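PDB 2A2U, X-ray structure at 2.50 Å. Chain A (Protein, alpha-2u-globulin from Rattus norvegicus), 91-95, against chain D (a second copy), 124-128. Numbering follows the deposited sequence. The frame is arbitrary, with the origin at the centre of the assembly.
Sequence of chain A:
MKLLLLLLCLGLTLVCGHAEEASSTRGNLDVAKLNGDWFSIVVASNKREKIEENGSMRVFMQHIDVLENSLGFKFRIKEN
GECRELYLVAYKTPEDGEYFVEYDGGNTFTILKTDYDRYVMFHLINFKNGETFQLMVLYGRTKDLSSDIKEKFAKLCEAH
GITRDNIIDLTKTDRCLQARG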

# COMPACT_ATOMS: atom_id res chain seq x y z
N TYR A 91 -9.77 5.16 2.78
CA TYR A 91 -9.91 5.05 4.22
C TYR A 91 -10.74 6.13 4.86
O TYR A 91 -10.70 7.28 4.43
CB TYR A 91 -8.55 5.08 4.85
CG TYR A 91 -7.68 4.01 4.31
CD1 TYR A 91 -7.86 2.69 4.70
CD2 TYR A 91 -6.68 4.31 3.40
CE1 TYR A 91 -7.06 1.68 4.19
CE2 TYR A 91 -5.88 3.32 2.89
CZ TYR A 91 -6.07 2.00 3.29
OH TYR A 91 -5.28 1.01 2.76
N LYS A 92 -11.46 5.76 5.90
CA LYS A 92 -12.31 6.71 6.62
C LYS A 92 -11.41 7.57 7.50
O LYS A 92 -10.52 7.05 8.17
CB LYS A 92 -13.33 5.94 7.47
CG LYS A 92 -14.30 6.82 8.21
CD LYS A 92 -15.30 7.50 7.29
CE LYS A 92 -15.50 8.95 7.70
NZ LYS A 92 -15.88 9.08 9.14
N THR A 93 -11.61 8.88 7.47
CA THR A 93 -10.80 9.79 8.28
C THR A 93 -11.61 10.27 9.48
O THR A 93 -12.82 10.05 9.55
CB THR A 93 -10.33 11.02 7.47
OG1 THR A 93 -11.39 11.97 7.35
CG2 THR A 93 -9.89 10.60 6.08
N PRO A 94 -10.95 10.91 10.47
CA PRO A 94 -11.65 11.40 11.65
C PRO A 94 -12.64 12.56 11.43
O PRO A 94 -13.39 12.87 12.35
CB PRO A 94 -10.50 11.82 12.58
CG PRO A 94 -9.35 10.98 12.14
CD PRO A 94 -9.49 10.96 10.65
N GLU A 95 -12.63 13.20 10.26
CA GLU A 95 -13.56 14.31 9.99
C GLU A 95 -14.84 13.85 9.27
O GLU A 95 -14.79 13.38 8.14
CB GLU A 95 -12.87 15.43 9.20
CG GLU A 95 -11.38 15.25 8.87
CD GLU A 95 -10.44 15.38 10.07
OE1 GLU A 95 -10.50 16.40 10.80
OE2 GLU A 95 -9.64 14.46 10.28
N LEU D 124 -2.22 14.88 16.30
CA LEU D 124 -2.89 13.83 15.56
C LEU D 124 -4.20 13.34 16.14
O LEU D 124 -4.34 13.19 17.35
CB LEU D 124 -1.93 12.64 15.41
CG LEU D 124 -2.47 11.27 14.96
CD1 LEU D 124 -1.39 10.51 14.25
CD2 LEU D 124 -3.00 10.46 16.12
N ILE D 125 -5.16 13.06 15.25
CA ILE D 125 -6.45 12.51 15.64
C ILE D 125 -6.54 11.13 15.02
O ILE D 125 -6.22 10.95 13.85
CB ILE D 125 -7.63 13.34 15.13
CG1 ILE D 125 -7.45 14.81 15.50
CG2 ILE D 125 -8.92 12.84 15.75
CD1 ILE D 125 -8.46 15.72 14.82
N ASN D 126 -6.99 10.15 15.79
CA ASN D 126 -7.10 8.79 15.28
C ASN D 126 -8.54 8.30 15.23
O ASN D 126 -9.34 8.65 16.08
CB ASN D 126 -6.27 7.86 16.16
CG ASN D 126 -6.49 6.39 15.85
OD1 ASN D 126 -7.44 5.79 16.35
ND2 ASN D 126 -5.61 5.81 15.05
N PHE D 127 -8.89 7.56 14.18
CA PHE D 127 -10.23 7.00 14.05
C PHE D 127 -10.15 5.50 13.83
O PHE D 127 -9.47 5.04 12.92
CB PHE D 127 -11.01 7.61 12.90
CG PHE D 127 -12.31 6.93 12.65
CD1 PHE D 127 -13.45 7.33 13.34
CD2 PHE D 127 -12.38 5.84 11.79
CE1 PHE D 127 -14.64 6.64 13.17
CE2 PHE D 127 -13.55 5.16 11.62
CZ PHE D 127 -14.69 5.55 12.30
N LYS D 128 -10.87 4.75 14.65
CA LYS D 128 -10.87 3.31 14.52
C LYS D 128 -12.10 2.69 15.14
O LYS D 128 -12.29 2.74 16.36
CB LYS D 128 -9.63 2.72 15.16
CG LYS D 128 -9.37 1.29 14.78
CD LYS D 128 -8.20 0.76 15.54
CE LYS D 128 -7.68 -0.53 14.94
NZ LYS D 128 -6.54 -1.03 15.76

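The two stretches differ in backbone form. Residues 124-128 of chain D lie in an extended strand that begins earlier in the chain, with phi from -116° to -158° and psi from 115° to 141°. In chain A the strand covers A:Tyr91 and A:Lys92 and then gives way to loop; the change is clearest at A:Pro94, where phi/psi of -67°/-12° breaks the extended conformation. The closest approach of the two backbones, measured by alpha carbons, falls at this bend: A:Pro94 CA lies 5.2 Å from D:Phe127 CA. No hydrogen bond crosses between the stretches, so this proximity is not the pairing of a shared sheet. A:Pro94 also has no amide hydrogen to offer, and the contact rests on side-chain packing and one cation-pi interaction, with 267 Å² buried in total.

The alternation expected of a strand sorts the chain D residues. The CA-to-CB bonds of D:Ile125 and D:Phe127 point toward chain A, whereas those of D:Asn126 and D:Lys128 point away. Accordingly D:Ile125 and D:Phe127 give up 49 and 81 Å² to the other stretch, and D:Asn126 only 1 Å². On the chain A side, the CA-to-CB bonds of A:Lys92 and A:Pro94 point toward the other stretch and that of A:Thr93 between them points away, so two residues from each copy make up most of the contact.

A:Pro94 touches both of its apolar counterparts. Its CB is 3.7 Å from D:Ile125 CG2, and its CG is 3.8 Å from D:Phe127 CB; both separations are typical of van der Waals packing. The same A:Pro94 CG sits 3.6 Å from D:Ile125 O, which brings the pyrrolidine ring against the strand backbone as well as its side chains. A:Pro94 has 74 Å² covered by the other stretch, the most of any residue on the chain A side.

D:Phe127 has chi1 at 173° (t), and its ring packs against A:Lys92. The aliphatic part of the lysine makes the nearest approach, A:Lys92 CG to D:Phe127 CE2 at 3.9 Å, in an oblique position relative to the ring. Farther along the side chain, A:Lys92 NZ lies 5.0 Å from the centroid of the D:Phe127 ring and only 14° off its normal. The amino group therefore stands over the ring face, where a positive charge can interact with the pi electrons, in a cation-pi arrangement. A p rotamer at chi2 (70°) and an m rotamer at chi4 (-54°) bend the lysine chain out of a fully extended form. Its amino group also makes a weak hydrogen bond within its own stretch, A:Lys92 NZ to A:Thr93 O at 3.2 Å.

The loop has a second weak internal bond, from A:Glu95 N to A:Thr93 OG1, at 3.4 Å with an N-H...acceptor angle of 153°. It spans A:Pro94, linking the residues that flank the proline. A:Glu95 itself stays peripheral: its CA-to-CB bond points away, and although its end comes nearer, A:Glu95 OE1 remains 4.6 Å from D:Ile125 CD1, the closest its side chain comes to the other stretch.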